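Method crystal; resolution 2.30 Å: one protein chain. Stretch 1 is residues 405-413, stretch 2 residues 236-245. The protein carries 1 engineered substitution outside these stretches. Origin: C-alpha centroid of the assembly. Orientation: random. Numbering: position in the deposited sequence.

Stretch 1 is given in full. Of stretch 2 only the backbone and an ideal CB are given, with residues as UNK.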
ATOM      1  N   PHE A 405     -13.314   4.314   7.786  1.00 18.59           N
ATOM      2  CA  PHE A 405     -13.527   3.075   8.537  1.00 18.14           C
ATOM      3  C   PHE A 405     -13.117   3.196  10.009  1.00 19.10           C
ATOM      4  O   PHE A 405     -12.479   4.170  10.413  1.00 18.17           O
ATOM      5  CB  PHE A 405     -12.778   1.922   7.884  1.00 14.52           C
ATOM      6  CG  PHE A 405     -13.411   1.428   6.611  1.00 18.27           C
ATOM      7  CD1 PHE A 405     -13.143   2.056   5.399  1.00 16.56           C
ATOM      8  CD2 PHE A 405     -14.286   0.351   6.624  1.00 12.17           C
ATOM      9  CE1 PHE A 405     -13.720   1.601   4.214  1.00 19.85           C
ATOM     10  CE2 PHE A 405     -14.866  -0.107   5.442  1.00 18.42           C
ATOM     11  CZ  PHE A 405     -14.583   0.517   4.235  1.00 11.52           C
ATOM     12  N   GLY A 406     -13.486   2.187  10.796  1.00 22.16           N
ATOM     13  CA  GLY A 406     -13.361   2.215  12.248  1.00 16.06           C
ATOM     14  C   GLY A 406     -12.100   1.658  12.898  1.00 17.60           C
ATOM     15  O   GLY A 406     -12.053   1.473  14.114  1.00 15.32           O
ATOM     16  N   GLY A 407     -11.084   1.345  12.108  1.00 18.60           N
ATOM     17  CA  GLY A 407      -9.829   0.898  12.685  1.00 16.98           C
ATOM     18  C   GLY A 407      -9.441  -0.510  12.279  1.00 16.81           C
ATOM     19  O   GLY A 407      -9.874  -1.002  11.240  1.00 18.94           O
ATOM     20  N   ASP A 408      -8.645  -1.179  13.106  1.00 19.75           N
ATOM     21  CA  ASP A 408      -8.006  -2.426  12.701  1.00 13.68           C
ATOM     22  C   ASP A 408      -8.649  -3.660  13.313  1.00 14.48           C
ATOM     23  O   ASP A 408      -8.198  -4.779  13.079  1.00 16.33           O
ATOM     24  CB  ASP A 408      -6.509  -2.390  13.067  1.00 12.62           C
ATOM     25  CG  ASP A 408      -5.640  -1.776  11.971  1.00 15.99           C
ATOM     26  OD1 ASP A 408      -6.103  -1.652  10.817  1.00 13.67           O
ATOM     27  OD2 ASP A 408      -4.477  -1.418  12.265  1.00 16.96           O
ATOM     28  N   LYS A 409      -9.694  -3.460  14.109  1.00 17.08           N
ATOM     29  CA  LYS A 409     -10.354  -4.585  14.753  1.00 16.05           C
ATOM     30  C   LYS A 409     -10.964  -5.544  13.732  1.00 23.16           C
ATOM     31  O   LYS A 409     -11.371  -5.128  12.641  1.00 15.73           O
ATOM     32  CB  LYS A 409     -11.420  -4.090  15.720  1.00 16.70           C
ATOM     33  CG  LYS A 409     -10.856  -3.471  16.981  1.00 16.21           C
ATOM     34  CD  LYS A 409     -11.961  -2.936  17.874  1.00 24.10           C
ATOM     35  CE  LYS A 409     -11.425  -2.534  19.241  1.00 20.25           C
ATOM     36  NZ  LYS A 409     -12.451  -1.777  20.011  1.00 20.64           N
ATOM     37  N   GLN A 410     -11.044  -6.816  14.115  1.00 16.28           N
ATOM     38  CA  GLN A 410     -11.547  -7.877  13.255  1.00 19.24           C
ATOM     39  C   GLN A 410     -12.963  -7.566  12.732  1.00 20.53           C
ATOM     40  O   GLN A 410     -13.307  -7.934  11.620  1.00 22.98           O
ATOM     41  CB  GLN A 410     -11.505  -9.220  14.011  1.00 21.65           C
ATOM     42  CG  GLN A 410     -12.167 -10.387  13.276  1.00 26.20           C
ATOM     43  CD  GLN A 410     -11.855 -11.744  13.883  1.00 19.37           C
ATOM     44  OE1 GLN A 410     -11.695 -11.880  15.095  1.00 22.92           O
ATOM     45  NE2 GLN A 410     -11.815 -12.769  13.039  1.00 19.53           N
ATOM     46  N   GLU A 411     -13.767  -6.896  13.548  1.00 19.40           N
ATOM     47  CA  GLU A 411     -15.094  -6.385  13.174  1.00 27.02           C
ATOM     48  C   GLU A 411     -15.039  -5.483  11.917  1.00 21.11           C
ATOM     49  O   GLU A 411     -15.911  -5.527  11.022  1.00 23.65           O
ATOM     50  CB  GLU A 411     -15.679  -5.632  14.376  1.00 17.57           C
ATOM     51  CG  GLU A 411     -17.010  -4.958  14.171  1.00 33.27           C
ATOM     52  CD  GLU A 411     -17.687  -4.632  15.495  1.00 33.29           C
ATOM     53  OE1 GLU A 411     -17.671  -5.500  16.397  1.00 29.48           O
ATOM     54  OE2 GLU A 411     -18.223  -3.510  15.637  1.00 33.14           O
ATOM     55  N   THR A 412     -13.992  -4.673  11.854  1.00 14.42           N
ATOM     56  CA  THR A 412     -13.793  -3.778  10.737  1.00 14.79           C
ATOM     57  C   THR A 412     -13.316  -4.567   9.532  1.00 16.24           C
ATOM     58  O   THR A 412     -13.729  -4.292   8.400  1.00 16.88           O
ATOM     59  CB  THR A 412     -12.791  -2.655  11.078  1.00 22.77           C
ATOM     60  OG1 THR A 412     -13.092  -2.131  12.375  1.00 13.74           O
ATOM     61  CG2 THR A 412     -12.872  -1.526  10.050  1.00 17.34           C
ATOM     62  N   MET A 413     -12.441  -5.544   9.767  1.00 20.13           N
ATOM     63  CA  MET A 413     -12.010  -6.455   8.704  1.00 15.07           C
ATOM     64  C   MET A 413     -13.225  -7.135   8.071  1.00 14.38           C
ATOM     65  O   MET A 413     -13.333  -7.248   6.835  1.00 19.00           O
ATOM     66  CB  MET A 413     -11.038  -7.514   9.241  1.00 19.85           C
ATOM     67  CG  MET A 413      -9.762  -6.952   9.858  1.00 21.49           C
ATOM     68  SD  MET A 413      -8.844  -5.915   8.704  1.00 25.14           S
ATOM     69  CE  MET A 413      -9.162  -4.307   9.429  1.00 18.96           C
ATOM     70  N   UNK A 236      -1.672  -5.846  18.635  1.00 16.31           N
ATOM     71  CA  UNK A 236      -3.044  -5.912  18.149  1.00 16.83           C
ATOM     72  C   UNK A 236      -3.681  -4.521  18.265  1.00 26.39           C
ATOM     73  O   UNK A 236      -3.120  -3.647  18.931  1.00 19.38           O
ATOM     74  CB  UNK A 236      -3.851  -6.952  18.930  1.00 16.83           C
ATOM     75  N   UNK A 237      -4.845  -4.303  17.617  1.00 20.58           N
ATOM     76  CA  UNK A 237      -5.454  -2.965  17.667  1.00 16.58           C
ATOM     77  C   UNK A 237      -5.786  -2.487  19.079  1.00 22.75           C
ATOM     78  O   UNK A 237      -5.944  -3.294  19.997  1.00 18.51           O
ATOM     79  CB  UNK A 237      -6.732  -2.955  16.826  1.00 16.58           C
ATOM     80  N   UNK A 238      -5.871  -1.169  19.246  1.00 18.18           N
ATOM     81  CA  UNK A 238      -6.215  -0.574  20.527  1.00 15.95           C
ATOM     82  C   UNK A 238      -7.711  -0.702  20.817  1.00 16.48           C
ATOM     83  O   UNK A 238      -8.529  -0.637  19.908  1.00 16.39           O
ATOM     84  CB  UNK A 238      -5.796   0.897  20.554  1.00 15.95           C
ATOM     85  N   UNK A 239      -8.051  -0.884  22.089  1.00 10.81           N
ATOM     86  CA  UNK A 239      -9.426  -1.068  22.508  1.00 12.78           C
ATOM     87  C   UNK A 239     -10.301   0.137  22.164  1.00 19.39           C
ATOM     88  O   UNK A 239     -11.490  -0.005  21.888  1.00 16.45           O
ATOM     89  CB  UNK A 239      -9.477  -1.339  24.013  1.00 12.78           C
ATOM     90  N   UNK A 240      -9.703   1.321  22.161  1.00 17.67           N
ATOM     91  CA  UNK A 240     -10.455   2.540  21.905  1.00 18.58           C
ATOM     92  C   UNK A 240     -10.836   2.714  20.435  1.00 17.14           C
ATOM     93  O   UNK A 240     -11.600   3.615  20.108  1.00 19.24           O
ATOM     94  CB  UNK A 240      -9.642   3.750  22.369  1.00 18.58           C
ATOM     95  N   UNK A 241     -10.309   1.868  19.551  1.00 13.83           N
ATOM     96  CA  UNK A 241     -10.645   1.967  18.130  1.00 18.74           C
ATOM     97  C   UNK A 241     -12.115   1.583  17.896  1.00 21.63           C
ATOM     98  O   UNK A 241     -12.752   0.993  18.773  1.00 20.46           O
ATOM     99  CB  UNK A 241      -9.722   1.072  17.301  1.00 18.74           C
ATOM    100  N   UNK A 242     -12.654   1.956  16.734  1.00 22.73           N
ATOM    101  CA  UNK A 242     -14.056   1.683  16.400  1.00 21.20           C
ATOM    102  C   UNK A 242     -14.989   2.278  17.453  1.00 24.16           C
ATOM    103  O   UNK A 242     -16.051   1.717  17.748  1.00 20.80           O
ATOM    104  CB  UNK A 242     -14.294   0.177  16.277  1.00 21.20           C
ATOM    105  N   UNK A 243     -14.554   3.393  18.041  1.00 17.15           N
ATOM    106  CA  UNK A 243     -15.259   4.053  19.141  1.00 15.83           C
ATOM    107  C   UNK A 243     -15.484   3.139  20.353  1.00 18.10           C
ATOM    108  O   UNK A 243     -16.411   3.346  21.127  1.00 17.26           O
ATOM    109  CB  UNK A 243     -16.608   4.575  18.642  1.00 15.83           C
ATOM    110  N   UNK A 244     -14.638   2.123  20.510  1.00 22.72           N
ATOM    111  CA  UNK A 244     -14.767   1.198  21.622  1.00 17.38           C
ATOM    112  C   UNK A 244     -15.689   0.021  21.350  1.00 24.22           C
ATOM    113  O   UNK A 244     -15.989  -0.754  22.258  1.00 26.48           O
ATOM    114  CB  UNK A 244     -15.269   1.954  22.854  1.00 17.38           C
ATOM    115  N   UNK A 245     -16.155  -0.112  20.110  1.00 21.69           N
ATOM    116  CA  UNK A 245     -17.002  -1.251  19.736  1.00 24.44           C
ATOM    117  C   UNK A 245     -16.184  -2.427  19.217  1.00 22.59           C
ATOM    118  O   UNK A 245     -15.231  -2.242  18.463  1.00 24.49           O
ATOM    119  CB  UNK A 245     -18.019  -0.825  18.675  1.00 24.44           C
TER

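Position 236 has nothing of stretch 1 within 5.5 Å of its ideal CB, so this contact sets no rule for it. It is Phe236, whose ring leads away.

At position 237 the CB points toward stretch 1 and lies 3.8 Å from Asp408 CB. Phi is near -60°, and the neighbouring surface is mostly carbon, including the start of the Lys409 side chain. A small or medium apolar residue would fit, and proline suits the backbone. The residue is Pro237; its CG packs 3.9 Å from Lys409 CA and 4.1 Å from Lys409 CG.

Positions 238, 239 and 240 turn their CB atoms away, leaving the side chains largely free. What matters here is the backbone, a type I turn from 238 to 241. The turn presents the O of 239 to Lys409 NZ at 2.8 Å, a hydrogen bond that asks nothing of the side chain. The residues are Met238, Ala239 and Glu240.

Position 241 faces Gly406 and Gly407. The backbone N of Asp408 offers a donor beyond, so a side chain long enough to carry an acceptor there is favoured, glutamate or glutamine for instance. It is Glu241. OE1 accepts from Asp408 N at 2.8 Å, while OE2 accepts from Met238 N, also at 2.8 Å, so one carboxylate ties the loop to its partner and braces its own turn. The bare Gly407 matters: an ideal CB there would sit 2.4 Å from Glu241 OE1. The backbone O of Glu241 takes a second hydrogen bond from Lys409 NZ, at 3.0 Å.

At position 242 phi and psi are both positive (57/31), a conformation that asparagine and glycine, and to a lesser degree aspartate, tolerate well. The CB points toward stretch 1, 3.4 Å from Gly406 O, and the Glu411 carboxylate nearby favours a donor. Asparagine answers both demands. Asn242 ND2 gives a weak hydrogen bond to Glu411 OE2 at 3.0 Å and a better-angled one to the backbone O of 245, also at 3.0 Å.

Position 243 is again left-handed (57/25) but beyond reach of stretch 1; Asn243 suits the backbone. At 244 a CB would jam against the preceding carbonyl, which calls for glycine, and Gly244 it is.

Position 245 points sideways, its CB 4.1 Å from Glu411 OE2; many polar residues would serve. Asn245 turns its amide away, and ND2 weakly bonds Asn242 O at 2.5 Å. Its backbone O receives Lys409 NZ at 3.2 Å, the third carbonyl of this loop to hold that amine.

Stretch 2 (236-245) FPMAEENNGN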
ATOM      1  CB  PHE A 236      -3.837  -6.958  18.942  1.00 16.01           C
ATOM      2  CG  PHE A 236      -3.457  -8.375  18.628  1.00 18.08           C
ATOM      3  CD1 PHE A 236      -2.685  -8.674  17.514  1.00 15.12           C
ATOM      4  CD2 PHE A 236      -3.848  -9.412  19.467  1.00 17.83           C
ATOM      5  CE1 PHE A 236      -2.323  -9.978  17.233  1.00 17.90           C
ATOM      6  CE2 PHE A 236      -3.489 -10.719  19.190  1.00 19.49           C
ATOM      7  CZ  PHE A 236      -2.726 -11.001  18.071  1.00 18.05           C
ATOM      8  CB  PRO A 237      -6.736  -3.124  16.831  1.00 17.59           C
ATOM      9  CG  PRO A 237      -6.929  -4.601  16.644  1.00 22.32           C
ATOM     10  CD  PRO A 237      -5.568  -5.202  16.701  1.00 17.75           C
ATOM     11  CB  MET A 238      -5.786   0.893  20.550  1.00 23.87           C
ATOM     12  CG  MET A 238      -4.306   1.076  20.256  1.00 24.32           C
ATOM     13  SD  MET A 238      -3.882   2.768  19.828  1.00 26.63           S
ATOM     14  CE  MET A 238      -4.782   2.965  18.294  1.00 22.06           C
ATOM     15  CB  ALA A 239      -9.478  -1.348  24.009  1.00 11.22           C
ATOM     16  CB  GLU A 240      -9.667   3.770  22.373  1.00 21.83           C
ATOM     17  CG  GLU A 240      -9.465   3.862  23.880  1.00 19.21           C
ATOM     18  CD  GLU A 240      -8.299   3.016  24.364  1.00 27.52           C
ATOM     19  OE1 GLU A 240      -7.610   2.407  23.516  1.00 19.30           O
ATOM     20  OE2 GLU A 240      -8.076   2.959  25.593  1.00 32.80           O
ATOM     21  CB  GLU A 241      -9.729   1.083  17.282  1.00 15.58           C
ATOM     22  CG  GLU A 241      -8.291   1.578  17.187  1.00 18.86           C
ATOM     23  CD  GLU A 241      -7.414   0.687  16.311  1.00 20.17           C
ATOM     24  OE1 GLU A 241      -7.710   0.553  15.101  1.00 13.97           O
ATOM     25  OE2 GLU A 241      -6.436   0.112  16.840  1.00 17.77           O
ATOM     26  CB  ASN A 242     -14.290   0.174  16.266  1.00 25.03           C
ATOM     27  CG  ASN A 242     -15.511  -0.163  15.436  1.00 22.63           C
ATOM     28  OD1 ASN A 242     -15.868   0.566  14.512  1.00 25.33           O
ATOM     29  ND2 ASN A 242     -16.164  -1.274  15.768  1.00 21.77           N
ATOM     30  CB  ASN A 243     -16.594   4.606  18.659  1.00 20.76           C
ATOM     31  CG  ASN A 243     -17.058   5.790  19.476  1.00 22.45           C
ATOM     32  OD1 ASN A 243     -16.249   6.532  20.038  1.00 19.32           O
ATOM     33  ND2 ASN A 243     -18.366   5.983  19.537  1.00 20.52           N
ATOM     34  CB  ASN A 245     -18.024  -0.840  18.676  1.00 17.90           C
ATOM     35  CG  ASN A 245     -18.772   0.421  19.054  1.00 25.46           C
ATOM     36  OD1 ASN A 245     -19.564   0.431  19.996  1.00 23.31           O
ATOM     37  ND2 ASN A 245     -18.512   1.497  18.327  1.00 18.34           N
TER
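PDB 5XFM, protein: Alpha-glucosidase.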